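Local coordinates for protein tail assembly chaperone (Enterobacteria phage HK97, PDB 2OB9) that probably acts as a chaperone during assembly of the phage tail, at residues A16-K21 with V34-S39. Sequence-based numbering, arbitrary orientation.
Sequences AGFRHK and VLREPS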
ATOM      1  N   ALA A  16      -0.020  26.732  32.109  1.00 56.69           N
ATOM      2  CA  ALA A  16      -1.362  26.118  32.131  1.00 53.10           C
ATOM      3  C   ALA A  16      -1.543  25.078  30.998  1.00 51.24           C
ATOM      4  O   ALA A  16      -2.383  24.162  31.097  1.00 50.33           O
ATOM      5  CB  ALA A  16      -2.431  27.206  32.027  1.00 52.18           C
ATOM      6  N   GLY A  17      -0.787  25.255  29.916  1.00 48.94           N
ATOM      7  CA  GLY A  17      -0.915  24.428  28.746  1.00 47.47           C
ATOM      8  C   GLY A  17      -0.210  23.099  28.860  1.00 47.80           C
ATOM      9  O   GLY A  17      -0.437  22.251  28.045  1.00 48.16           O
ATOM     10  N   PHE A  18       0.595  22.889  29.898  1.00 47.73           N
ATOM     11  CA  PHE A  18       1.535  21.768  29.936  1.00 48.33           C
ATOM     12  C   PHE A  18       1.544  21.085  31.279  1.00 48.58           C
ATOM     13  O   PHE A  18       1.732  21.731  32.265  1.00 48.55           O
ATOM     14  CB  PHE A  18       2.978  22.270  29.662  1.00 46.59           C
ATOM     15  CG  PHE A  18       3.154  22.816  28.299  1.00 46.12           C
ATOM     16  CD1 PHE A  18       3.566  21.998  27.273  1.00 44.84           C
ATOM     17  CD2 PHE A  18       2.816  24.144  28.011  1.00 46.94           C
ATOM     18  CE1 PHE A  18       3.679  22.483  25.993  1.00 43.67           C
ATOM     19  CE2 PHE A  18       2.910  24.629  26.719  1.00 45.05           C
ATOM     20  CZ  PHE A  18       3.352  23.789  25.712  1.00 43.40           C
ATOM     21  N   ARG A  19       1.374  19.769  31.301  1.00 49.63           N
ATOM     22  CA  ARG A  19       1.884  18.963  32.420  1.00 50.71           C
ATOM     23  C   ARG A  19       3.390  19.219  32.603  1.00 51.04           C
ATOM     24  O   ARG A  19       4.121  19.359  31.642  1.00 50.70           O
ATOM     25  CB  ARG A  19       1.669  17.479  32.138  1.00 50.27           C
ATOM     26  CG  ARG A  19       0.222  17.104  32.181  1.00 51.93           C
ATOM     27  CD  ARG A  19       0.062  15.637  31.947  1.00 53.31           C
ATOM     28  NE  ARG A  19      -1.338  15.282  31.910  1.00 55.13           N
ATOM     29  CZ  ARG A  19      -1.800  14.125  31.459  1.00 56.33           C
ATOM     30  NH1 ARG A  19      -0.955  13.193  31.031  1.00 57.68           N
ATOM     31  NH2 ARG A  19      -3.105  13.899  31.451  1.00 55.01           N
ATOM     32  N   HIS A  20       3.848  19.285  33.844  1.00 52.29           N
ATOM     33  CA  HIS A  20       5.225  19.680  34.103  1.00 53.21           C
ATOM     34  C   HIS A  20       5.600  19.315  35.525  1.00 53.71           C
ATOM     35  O   HIS A  20       4.724  19.079  36.340  1.00 53.05           O
ATOM     36  CB  HIS A  20       5.442  21.175  33.834  1.00 52.39           C
ATOM     37  CG  HIS A  20       4.601  22.088  34.683  1.00 54.17           C
ATOM     38  ND1 HIS A  20       5.114  22.810  35.753  1.00 51.19           N
ATOM     39  CD2 HIS A  20       3.290  22.424  34.599  1.00 51.93           C
ATOM     40  CE1 HIS A  20       4.151  23.533  36.294  1.00 50.56           C
ATOM     41  NE2 HIS A  20       3.034  23.309  35.625  1.00 53.55           N
ATOM     42  N   LYS A  21       6.902  19.249  35.807  1.00 54.31           N
ATOM     43  CA  LYS A  21       7.368  18.976  37.165  1.00 55.33           C
ATOM     44  C   LYS A  21       8.763  19.547  37.422  1.00 55.08           C
ATOM     45  O   LYS A  21       9.506  19.839  36.495  1.00 54.24           O
ATOM     46  CB  LYS A  21       7.332  17.458  37.481  1.00 55.40           C
ATOM     47  CG  LYS A  21       7.998  16.562  36.425  1.00 55.94           C
ATOM     48  CD  LYS A  21       8.110  15.134  36.950  1.00 57.28           C
ATOM     49  CE  LYS A  21       9.093  14.341  36.116  1.00 60.63           C
ATOM     50  NZ  LYS A  21       8.454  13.406  35.135  1.00 63.35           N
ATOM     51  N   VAL A  34      12.769  22.416  35.273  1.00 49.26           N
ATOM     52  CA  VAL A  34      11.381  22.077  35.106  1.00 47.85           C
ATOM     53  C   VAL A  34      11.268  21.323  33.788  1.00 47.39           C
ATOM     54  O   VAL A  34      11.779  21.746  32.763  1.00 47.71           O
ATOM     55  CB  VAL A  34      10.480  23.354  35.128  1.00 48.68           C
ATOM     56  CG1 VAL A  34       9.082  23.043  34.602  1.00 47.10           C
ATOM     57  CG2 VAL A  34      10.397  23.960  36.546  1.00 46.53           C
ATOM     58  N   LEU A  35      10.639  20.171  33.846  1.00 47.45           N
ATOM     59  CA  LEU A  35      10.352  19.367  32.678  1.00 48.43           C
ATOM     60  C   LEU A  35       8.863  19.493  32.357  1.00 48.75           C
ATOM     61  O   LEU A  35       8.011  19.299  33.226  1.00 48.94           O
ATOM     62  CB  LEU A  35      10.683  17.868  32.962  1.00 48.04           C
ATOM     63  CG  LEU A  35      12.149  17.475  33.217  1.00 47.68           C
ATOM     64  CD1 LEU A  35      12.307  15.960  33.329  1.00 46.23           C
ATOM     65  CD2 LEU A  35      13.124  18.052  32.149  1.00 44.11           C
ATOM     66  N   ARG A  36       8.572  19.811  31.101  1.00 49.06           N
ATOM     67  CA  ARG A  36       7.207  19.928  30.610  1.00 49.52           C
ATOM     68  C   ARG A  36       7.004  18.877  29.512  1.00 48.41           C
ATOM     69  O   ARG A  36       7.953  18.502  28.878  1.00 48.21           O
ATOM     70  CB  ARG A  36       6.944  21.370  30.103  1.00 49.38           C
ATOM     71  CG  ARG A  36       7.518  21.697  28.734  1.00 50.56           C
ATOM     72  CD  ARG A  36       6.880  22.985  28.333  1.00 52.21           C
ATOM     73  NE  ARG A  36       7.379  23.779  27.210  1.00 50.32           N
ATOM     74  CZ  ARG A  36       7.437  23.394  25.939  1.00 56.44           C
ATOM     75  NH1 ARG A  36       7.195  22.117  25.607  1.00 58.56           N
ATOM     76  NH2 ARG A  36       7.811  24.282  24.991  1.00 54.69           N
ATOM     77  N   GLU A  37       5.787  18.368  29.339  1.00 48.26           N
ATOM     78  CA  GLU A  37       5.454  17.567  28.175  1.00 48.06           C
ATOM     79  C   GLU A  37       5.726  18.394  26.892  1.00 47.87           C
ATOM     80  O   GLU A  37       5.717  19.608  26.947  1.00 47.94           O
ATOM     81  CB  GLU A  37       3.995  17.123  28.231  1.00 47.75           C
ATOM     82  CG  GLU A  37       3.005  18.252  28.043  1.00 48.90           C
ATOM     83  CD  GLU A  37       1.585  17.761  28.143  1.00 51.20           C
ATOM     84  OE1 GLU A  37       1.242  16.843  27.369  1.00 51.87           O
ATOM     85  OE2 GLU A  37       0.815  18.299  28.974  1.00 53.06           O
ATOM     86  N   PRO A  38       6.020  17.737  25.756  1.00 48.47           N
ATOM     87  CA  PRO A  38       6.243  18.518  24.542  1.00 49.49           C
ATOM     88  C   PRO A  38       4.999  19.185  24.005  1.00 50.59           C
ATOM     89  O   PRO A  38       3.874  18.680  24.183  1.00 50.04           O
ATOM     90  CB  PRO A  38       6.747  17.479  23.530  1.00 49.87           C
ATOM     91  CG  PRO A  38       7.202  16.330  24.380  1.00 50.10           C
ATOM     92  CD  PRO A  38       6.292  16.302  25.540  1.00 48.14           C
ATOM     93  N   SER A  39       5.226  20.311  23.343  1.00 51.28           N
ATOM     94  CA  SER A  39       4.179  21.042  22.721  1.00 53.04           C
ATOM     95  C   SER A  39       3.763  20.269  21.485  1.00 53.81           C
ATOM     96  O   SER A  39       4.459  19.340  21.063  1.00 53.37           O
ATOM     97  CB  SER A  39       4.647  22.484  22.407  1.00 53.49           C
ATOM     98  OG  SER A  39       5.211  22.592  21.120  1.00 55.07           O
TER
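H20 and R36 face each other as an antiparallel non-hydrogen-bonded pair, CA to CA 4.0 Å, at the open end of the beta hairpin formed by strands 20-25 and 31-36. Next to them K21 and L35 make the hydrogen-bonded pair, K21 N reaching L35 O at 2.8 Å and L35 N returning to K21 O. The ladder runs on past the strand ends, since E37 N donates to R19 O at 3.0 Å. There a side chain takes over the role of a backbone acceptor: E37 CG lies between the backbone N and the carbonyl carbon (chi1 69°), the chain runs extended beyond it, and OE2 accepts R19 N at 2.8 Å on the anti side of the carboxylate. R19 is thus gripped through both its N-H and its C=O by one residue. The other carboxylate oxygen, OE1, forms a salt bridge to R107 of the second subunit, and R19 NE another to E27 of that subunit, so the mouth of the hairpin is also part of the subunit interface.

Beyond this, F18 and R36 illustrate how an arginine can cover an aromatic ring with both its aliphatic and its charged parts. The two side chains run side by side, pointing the same way. R36 CD sits over one face of the ring, 3.9 Å from its centroid, while the guanidinium lies flat but off-centre, its plane turned 30° from that of the ring, in a cation-pi contact. NH1 is held by E37 O in its own segment and by a salt bridge to D78, near the end of helix 61-79, which would restrict the turn of the guanidinium. At the rim of the same ring, S39 packs against F18, with CB 3.7 Å from CE1.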